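Local coordinates for protein endo-1,3-beta-glucanase, family GH16 (Zobellia galactanivorans, PDB 4BPZ) that probably hydrolyses internal beta-1,3-glucosidic bonds of glucans such as algal laminarin, through this glycoside hydrolase family 16 domain, at residues T156-H161 against M198-D203; I114-A119 against G141-L146; Q171-T176 against L206-K211. The protein carries 1 engineered substitution. One frame throughout, in Å; residues are numbered along the deposited sequence. Where two conformers were deposited one is given.

Interaction 1 of 3, residues T156-H161 against M198-D203. With GLC (alpha-D-glucopyranose), chain C.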
# COMPACT_ATOMS: atom_id res chain seq x y z
N THR A 156 1.11 -1.92 -14.38
CA THR A 156 0.71 -1.91 -12.97
C THR A 156 -0.01 -3.22 -12.66
O THR A 156 -0.59 -3.87 -13.54
CB THR A 156 -0.21 -0.70 -12.61
OG1 THR A 156 -1.48 -0.82 -13.19
CG2 THR A 156 0.42 0.62 -13.00
N ILE A 157 -0.04 -3.49 -11.37
CA ILE A 157 -0.62 -4.70 -10.85
C ILE A 157 -1.75 -4.41 -9.91
O ILE A 157 -1.69 -3.41 -9.12
CB ILE A 157 0.47 -5.36 -9.98
CG1 ILE A 157 1.66 -5.86 -10.87
CG2 ILE A 157 -0.09 -6.47 -9.09
CD1 ILE A 157 2.95 -6.07 -10.06
N ALA A 158 -2.80 -5.21 -9.94
CA ALA A 158 -3.92 -5.19 -8.92
C ALA A 158 -3.99 -6.65 -8.55
O ALA A 158 -4.03 -7.50 -9.33
CB ALA A 158 -5.27 -4.79 -9.57
N HIS A 159 -4.06 -6.97 -7.28
CA HIS A 159 -4.05 -8.36 -6.82
C HIS A 159 -4.56 -8.65 -5.42
O HIS A 159 -4.20 -7.99 -4.50
CB HIS A 159 -2.66 -8.70 -6.61
CG HIS A 159 -2.33 -9.95 -7.20
ND1 HIS A 159 -2.26 -11.14 -6.58
CD2 HIS A 159 -1.98 -10.17 -8.52
CE1 HIS A 159 -1.87 -12.07 -7.51
NE2 HIS A 159 -1.67 -11.48 -8.64
N PHE A 160 -5.37 -9.65 -5.27
CA PHE A 160 -6.04 -10.00 -4.05
C PHE A 160 -5.36 -11.18 -3.40
O PHE A 160 -4.98 -12.12 -4.13
CB PHE A 160 -7.54 -10.35 -4.38
CG PHE A 160 -8.31 -9.22 -4.96
CD1 PHE A 160 -8.29 -8.89 -6.31
CD2 PHE A 160 -9.08 -8.38 -4.08
CE1 PHE A 160 -9.00 -7.80 -6.80
CE2 PHE A 160 -9.79 -7.33 -4.58
CZ PHE A 160 -9.76 -7.01 -5.93
N HIS A 161 -5.26 -11.14 -2.11
CA HIS A 161 -4.64 -12.25 -1.33
C HIS A 161 -5.53 -12.55 -0.16
O HIS A 161 -5.83 -11.62 0.64
CB HIS A 161 -3.26 -11.87 -0.81
CG HIS A 161 -2.26 -11.45 -1.83
ND1 HIS A 161 -2.19 -10.21 -2.45
CD2 HIS A 161 -1.34 -12.22 -2.48
CE1 HIS A 161 -1.19 -10.22 -3.35
NE2 HIS A 161 -0.68 -11.41 -3.35
N MET A 198 -15.32 -6.40 -5.63
CA MET A 198 -14.19 -5.45 -5.52
C MET A 198 -13.62 -5.20 -6.88
O MET A 198 -13.26 -6.16 -7.58
CB MET A 198 -13.16 -6.02 -4.62
CG MET A 198 -13.66 -6.10 -3.20
SD MET A 198 -12.92 -7.33 -2.23
CE MET A 198 -13.39 -8.93 -2.94
N LYS A 199 -13.55 -3.94 -7.26
CA LYS A 199 -13.09 -3.54 -8.58
C LYS A 199 -11.90 -2.61 -8.40
O LYS A 199 -12.00 -1.63 -7.65
CB LYS A 199 -14.16 -2.77 -9.32
CG LYS A 199 -15.46 -3.55 -9.55
CD LYS A 199 -16.52 -2.66 -10.19
CE LYS A 199 -17.87 -3.29 -10.30
NZ LYS A 199 -18.80 -2.43 -11.04
N VAL A 200 -10.78 -2.90 -9.07
CA VAL A 200 -9.58 -2.03 -9.02
C VAL A 200 -9.40 -1.45 -10.37
O VAL A 200 -9.41 -2.14 -11.40
CB VAL A 200 -8.34 -2.81 -8.57
CG1 VAL A 200 -7.11 -1.95 -8.64
CG2 VAL A 200 -8.59 -3.39 -7.19
N PHE A 201 -9.22 -0.11 -10.41
CA PHE A 201 -9.07 0.62 -11.65
C PHE A 201 -7.75 1.38 -11.67
O PHE A 201 -7.22 1.84 -10.65
CB PHE A 201 -10.18 1.71 -11.73
CG PHE A 201 -11.55 1.13 -11.89
CD1 PHE A 201 -12.12 0.96 -13.15
CD2 PHE A 201 -12.33 0.90 -10.76
CE1 PHE A 201 -13.44 0.45 -13.26
CE2 PHE A 201 -13.64 0.41 -10.88
CZ PHE A 201 -14.12 0.15 -12.10
N LEU A 202 -7.27 1.60 -12.90
CA LEU A 202 -6.23 2.58 -13.23
C LEU A 202 -6.93 3.60 -14.09
O LEU A 202 -7.37 3.25 -15.21
CB LEU A 202 -5.10 1.96 -14.02
CG LEU A 202 -4.10 3.01 -14.59
CD1 LEU A 202 -3.46 3.80 -13.50
CD2 LEU A 202 -3.03 2.29 -15.42
N ASP A 203 -7.14 4.81 -13.58
CA ASP A 203 -7.97 5.80 -14.24
C ASP A 203 -9.35 5.10 -14.52
O ASP A 203 -9.99 4.67 -13.58
CB ASP A 203 -7.22 6.39 -15.45
CG ASP A 203 -5.98 7.14 -15.00
OD1 ASP A 203 -6.02 7.83 -13.96
OD2 ASP A 203 -5.04 7.15 -15.77
C1 GLC C . 0.74 -7.68 -1.57
C2 GLC C . 1.62 -8.79 -0.90
C3 GLC C . 2.29 -8.14 0.32
C4 GLC C . 3.05 -6.95 -0.08
C5 GLC C . 2.00 -5.97 -0.56
C6 GLC C . 2.56 -4.64 -1.01
O1 GLC C . -0.47 -7.44 -0.89
O2 GLC C . 0.76 -9.85 -0.57
O3 GLC C . 3.20 -9.14 0.95
O4 GLC C . 3.78 -6.43 1.05
O5 GLC C . 1.36 -6.55 -1.72
O6 GLC C . 3.48 -4.78 -2.08
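V200 and A158 meet as small apolar side chains between two strands. V200 CG1 lies anti to the backbone N (chi1 175°), and it touches A158 CB at 3.5 Å. The other methyl, V200 CG2, reaches F160 CZ at 4.0 Å. V200 is thus set between two partners of strand 156-161. Beyond it, M198 CB packs on F160 CE2 at 3.6 Å, from a direction oblique to the ring. At the other end T156 OG1 and L202 CD2 meet more distantly, at 4.1 Å.

The strands run nearly antiparallel, at 169°, and their axes approach to 8.2 Å. They belong to the two facing sheets of the family 16 beta-sandwich. Alternate residues of each strand point into the space between the sheets, and side chains alone join them here. I143 of strand 142-144, the neighbour of 155-163, also packs on F160 and M198.

A second kind of contact is Met-aromatic. In the conformer given, M198 SD sits 5.1 Å from the centroid of the F160 ring, obliquely placed, 65° off the ring normal.

H161 does not touch strand 198-202. Glucose (GLC) O2 stands 3.3 Å above the H161 ring plane, over its centre.

Interaction 2 of 3, residues I114-A119 against G141-L146. Engineered in segment 141-146: S142 (natural residue Glu). With GLC (alpha-D-glucopyranose), chain C.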
# COMPACT_ATOMS: atom_id res chain seq x y z
N ILE A 114 0.01 0.60 -2.99
CA ILE A 114 -1.20 1.18 -2.37
C ILE A 114 -2.05 -0.07 -2.10
O ILE A 114 -2.44 -0.74 -3.08
CB ILE A 114 -1.92 2.11 -3.29
CG1 ILE A 114 -1.01 3.27 -3.77
CG2 ILE A 114 -3.18 2.68 -2.59
CD1 ILE A 114 -1.58 4.08 -4.92
N TRP A 115 -2.37 -0.39 -0.86
CA TRP A 115 -3.03 -1.69 -0.65
C TRP A 115 -3.72 -1.66 0.69
O TRP A 115 -3.68 -0.66 1.40
CB TRP A 115 -2.00 -2.82 -0.77
CG TRP A 115 -0.83 -2.75 0.17
CD1 TRP A 115 0.18 -1.83 0.23
CD2 TRP A 115 -0.45 -3.77 1.12
NE1 TRP A 115 1.14 -2.18 1.13
CE2 TRP A 115 0.77 -3.37 1.68
CE3 TRP A 115 -1.02 -5.00 1.52
CZ2 TRP A 115 1.50 -4.17 2.60
CZ3 TRP A 115 -0.34 -5.79 2.42
CH2 TRP A 115 0.90 -5.40 2.97
N THR A 116 -4.42 -2.72 1.00
CA THR A 116 -5.19 -2.84 2.25
C THR A 116 -4.85 -4.15 2.95
O THR A 116 -4.48 -5.13 2.33
CB THR A 116 -6.72 -2.78 2.02
OG1 THR A 116 -7.19 -4.05 1.56
CG2 THR A 116 -7.16 -1.65 1.10
N LEU A 117 -5.07 -4.10 4.25
CA LEU A 117 -5.10 -5.31 5.08
C LEU A 117 -6.40 -5.27 5.88
O LEU A 117 -6.82 -4.20 6.37
CB LEU A 117 -3.93 -5.39 6.04
CG LEU A 117 -2.58 -5.84 5.48
CD1 LEU A 117 -1.43 -5.57 6.39
CD2 LEU A 117 -2.71 -7.30 5.06
N GLY A 118 -6.96 -6.45 6.14
CA GLY A 118 -8.00 -6.53 7.13
C GLY A 118 -7.52 -5.99 8.45
O GLY A 118 -6.40 -6.25 8.89
N ALA A 119 -8.44 -5.22 9.11
CA ALA A 119 -8.07 -4.62 10.39
C ALA A 119 -7.90 -5.65 11.50
O ALA A 119 -7.36 -5.25 12.57
CB ALA A 119 -9.05 -3.52 10.81
N GLY A 141 -7.26 -11.01 4.88
CA GLY A 141 -7.51 -10.47 3.58
C GLY A 141 -6.61 -9.29 3.24
O GLY A 141 -6.17 -8.51 4.13
N SER A 142 -6.41 -9.11 1.95
CA SER A 142 -5.77 -7.93 1.46
C SER A 142 -6.13 -7.65 0.03
O SER A 142 -6.42 -8.58 -0.75
CB SER A 142 -4.38 -8.38 1.45
OG SER A 142 -3.54 -7.33 0.98
N ILE A 143 -6.22 -6.36 -0.28
CA ILE A 143 -6.47 -5.87 -1.61
C ILE A 143 -5.31 -5.01 -2.08
O ILE A 143 -4.93 -4.03 -1.41
CB ILE A 143 -7.69 -5.01 -1.64
CG1 ILE A 143 -8.90 -5.76 -1.06
CG2 ILE A 143 -8.03 -4.49 -3.07
CD1 ILE A 143 -10.14 -4.94 -0.85
N ASP A 144 -4.72 -5.36 -3.22
CA ASP A 144 -3.72 -4.45 -3.83
C ASP A 144 -4.55 -3.53 -4.67
O ASP A 144 -5.41 -4.01 -5.46
CB ASP A 144 -2.55 -5.29 -4.52
CG ASP A 144 -1.81 -6.09 -3.41
OD1 ASP A 144 -0.82 -5.31 -2.76
OD2 ASP A 144 -1.61 -7.24 -3.47
N ILE A 145 -4.44 -2.23 -4.48
CA ILE A 145 -4.96 -1.23 -5.41
C ILE A 145 -3.91 -0.89 -6.46
O ILE A 145 -4.24 -0.72 -7.62
CB ILE A 145 -5.42 -0.01 -4.63
CG1 ILE A 145 -6.45 -0.42 -3.56
CG2 ILE A 145 -5.96 1.04 -5.60
CD1 ILE A 145 -6.90 0.73 -2.69
N LEU A 146 -2.65 -0.84 -6.07
CA LEU A 146 -1.57 -0.61 -7.02
C LEU A 146 -0.35 -1.27 -6.48
O LEU A 146 0.02 -1.11 -5.30
CB LEU A 146 -1.31 0.92 -7.10
CG LEU A 146 -0.12 1.44 -7.93
CD1 LEU A 146 1.17 1.43 -7.20
CD2 LEU A 146 -0.10 0.78 -9.36
C1 GLC C . 0.74 -7.68 -1.57
C2 GLC C . 1.62 -8.79 -0.90
C3 GLC C . 2.29 -8.14 0.32
C4 GLC C . 3.05 -6.95 -0.08
C5 GLC C . 2.00 -5.97 -0.56
C6 GLC C . 2.56 -4.64 -1.01
O1 GLC C . -0.47 -7.44 -0.89
O2 GLC C . 0.76 -9.85 -0.57
O3 GLC C . 3.20 -9.14 0.95
O4 GLC C . 3.78 -6.43 1.05
O5 GLC C . 1.36 -6.55 -1.72
O6 GLC C . 3.48 -4.78 -2.08
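I114 and the pair I145-L146 form the tightly bonded end of this antiparallel pairing. I114 N donates to L146 O at 2.9 Å. I114 O accepts from both L146 N and I145 N, so two donors grip one carbonyl. I114 CD1 packs on L146 CB at 3.8 Å. The middle is looser. T116 N donates to I143 O at 2.8 Å, but the return bond from I143 N to T116 O is weak. In the conformer given, engineered S142 donates from OG to T116 O at 2.7 Å, nearly along the C=O axis. The same OG lies in the plane of the W115 ring, at its edge. G118 N closes the far end, donating to G141 O at 3.0 Å.

The face bearing W115 and D144 lines the sugar pocket. Glucose (GLC) C5 stands 3.4 Å above the W115 ring, over its centre. In the conformer given, D144 OD2 accepts from GLC O1 at 2.8 Å. W115 NE1 is held by N227. An alanine in place of W115 would probably strip the sugar of this platform and leave N227 OD1 without this donor. I145 and L146 both face I114, a classic beta bulge, consistent with the bulged E-x-D-x-x-E active-site motif of family 16, whose first glutamate is S142 here.

Interaction 3 of 3, residues Q171-T176 against L206-K211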
# COMPACT_ATOMS: atom_id res chain seq x y z
N GLN A 171 -5.56 -18.02 -1.48
CA GLN A 171 -5.92 -17.61 -2.83
C GLN A 171 -5.13 -16.35 -3.16
O GLN A 171 -5.01 -15.46 -2.31
CB GLN A 171 -7.43 -17.23 -2.94
CG GLN A 171 -8.50 -18.18 -2.35
CD GLN A 171 -8.72 -19.29 -3.26
OE1 GLN A 171 -8.57 -20.42 -2.87
NE2 GLN A 171 -9.08 -18.98 -4.51
N ASN A 172 -4.69 -16.25 -4.41
CA ASN A 172 -3.91 -15.05 -4.84
C ASN A 172 -4.17 -14.90 -6.28
O ASN A 172 -3.80 -15.76 -7.07
CB ASN A 172 -2.41 -15.43 -4.54
CG ASN A 172 -1.35 -14.59 -5.22
OD1 ASN A 172 -1.59 -13.48 -5.62
ND2 ASN A 172 -0.11 -15.09 -5.17
N LEU A 173 -4.81 -13.83 -6.69
CA LEU A 173 -5.12 -13.65 -8.12
C LEU A 173 -5.29 -12.21 -8.41
O LEU A 173 -5.50 -11.41 -7.50
CB LEU A 173 -6.28 -14.54 -8.63
CG LEU A 173 -7.46 -14.58 -7.69
CD1 LEU A 173 -8.18 -13.29 -7.62
CD2 LEU A 173 -8.45 -15.61 -8.21
N GLY A 174 -5.24 -11.85 -9.67
CA GLY A 174 -5.43 -10.50 -10.07
C GLY A 174 -5.08 -10.30 -11.51
O GLY A 174 -5.11 -11.20 -12.32
N GLY A 175 -4.75 -9.04 -11.84
CA GLY A 175 -4.45 -8.66 -13.21
C GLY A 175 -3.39 -7.60 -13.27
O GLY A 175 -2.89 -7.10 -12.24
N THR A 176 -3.07 -7.21 -14.48
CA THR A 176 -2.12 -6.12 -14.73
C THR A 176 -2.68 -5.25 -15.86
O THR A 176 -3.59 -5.68 -16.62
CB THR A 176 -0.70 -6.56 -15.20
OG1 THR A 176 -0.87 -7.23 -16.45
CG2 THR A 176 -0.08 -7.41 -14.17
N LEU A 206 -10.48 -1.00 -15.95
CA LEU A 206 -10.55 -2.02 -14.92
C LEU A 206 -9.31 -2.88 -14.99
O LEU A 206 -8.98 -3.45 -16.03
CB LEU A 206 -11.81 -2.84 -15.13
CG LEU A 206 -12.00 -3.94 -14.05
CD1 LEU A 206 -12.48 -3.35 -12.74
CD2 LEU A 206 -13.01 -5.01 -14.56
N VAL A 207 -8.61 -3.00 -13.85
CA VAL A 207 -7.47 -3.90 -13.77
C VAL A 207 -7.94 -5.28 -13.38
O VAL A 207 -7.52 -6.29 -13.97
CB VAL A 207 -6.39 -3.35 -12.81
CG1 VAL A 207 -5.18 -4.21 -12.89
CG2 VAL A 207 -6.04 -1.90 -13.16
N TYR A 208 -8.80 -5.36 -12.39
CA TYR A 208 -9.36 -6.66 -11.99
C TYR A 208 -10.65 -6.40 -11.19
O TYR A 208 -10.73 -5.42 -10.44
CB TYR A 208 -8.36 -7.47 -11.12
CG TYR A 208 -8.64 -8.95 -11.13
CD1 TYR A 208 -8.19 -9.75 -12.19
CD2 TYR A 208 -9.37 -9.56 -10.12
CE1 TYR A 208 -8.48 -11.10 -12.22
CE2 TYR A 208 -9.67 -10.93 -10.11
CZ TYR A 208 -9.17 -11.72 -11.19
OH TYR A 208 -9.39 -13.05 -11.21
N GLU A 209 -11.59 -7.30 -11.32
CA GLU A 209 -12.75 -7.39 -10.46
C GLU A 209 -12.91 -8.75 -9.91
O GLU A 209 -12.98 -9.73 -10.68
CB GLU A 209 -14.01 -6.97 -11.27
CG GLU A 209 -15.31 -7.25 -10.55
CD GLU A 209 -16.50 -6.75 -11.30
OE1 GLU A 209 -16.37 -6.01 -12.28
OE2 GLU A 209 -17.64 -7.07 -10.88
N LEU A 210 -13.07 -8.83 -8.60
CA LEU A 210 -13.27 -10.06 -7.87
C LEU A 210 -14.61 -10.05 -7.23
O LEU A 210 -14.95 -9.10 -6.50
CB LEU A 210 -12.19 -10.20 -6.79
CG LEU A 210 -12.34 -11.47 -5.91
CD1 LEU A 210 -12.27 -12.79 -6.73
CD2 LEU A 210 -11.26 -11.45 -4.85
N LYS A 211 -15.43 -11.04 -7.50
CA LYS A 211 -16.71 -11.21 -6.83
C LYS A 211 -16.53 -11.37 -5.33
O LYS A 211 -15.66 -12.11 -4.89
CB LYS A 211 -17.40 -12.44 -7.45
CG LYS A 211 -18.73 -12.71 -6.83
CD LYS A 211 -19.33 -13.96 -7.49
CE LYS A 211 -20.63 -14.33 -6.85
NZ LYS A 211 -21.63 -13.24 -7.07
O HOH W 1 -6.52 -6.24 -16.58
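Y208 reaches across from strand 206-211 and lays its ring against the backbone of G174. The strands run roughly antiparallel, at 159°, and are joined here by side chains and water rather than by direct backbone bonds. Y208 CB lies close to G175 N. CG is anti to the Y208 backbone N (chi1 -158°), which carries it toward the other strand, and it comes to 3.7 Å from G174 CA. On one side of the ring Y208 CD1 is 3.2 Å from G174 C. Further along that side Y208 CE1 is 3.4 Å from G174 O. On the other side Y208 CE2 touches L173 CD1 at 3.7 Å. At the tip, CZ and OH stay beside the same methyl, and the L173 side chain crosses that of Y208 at about a right angle.

The ring itself is met over one face. G174 CA lies 3.7 Å from the centroid of the Y208 ring and only 15° off its normal, a CH-pi contact offset toward the rim. L173 CD1 also reaches L210 CD1.

G175 has no side chain where the strands come close. A CB on G175 would fall 2.6 Å from V207 O, a clash. V207 CG1 packs against the G175 carbonyl. Past it, a water donates to T176 O at 3.0 Å and to V207 O at 2.8 Å, bridging the two backbones.

V207 and Y208 both face V200 of the adjacent strand, a classic beta bulge. Strand 170-178 pairs with 155-163, and strand 205-211 with 197-202. The contact therefore closes one side of the family 16 beta-sandwich, where the outer strands of its two sheets come together at the surface.

How the interactions relate
Interactions 1 and 2 are buried, while interaction 3 lies at the surface. Interactions 1 and 3 both join the two sheets and sit side by side, their centres 6 Å apart. Strand 155-163 is paired with 170-178, and 197-202 with 205-211, so interaction 3 continues the meeting of sheets one strand further out. Interaction 2 differs: it is backbone pairing between neighbouring strands. It abuts interaction 1 through probable hydrogen bonds between H161 O and S142 N and between H159 O and D144 N. Both contacts touch the glucose. The chemistry follows place: apolar side chains between the sheets, backbone bonds with an aromatic and a carboxylate at the pocket, and a glycine-tyrosine contact with bridging water outside.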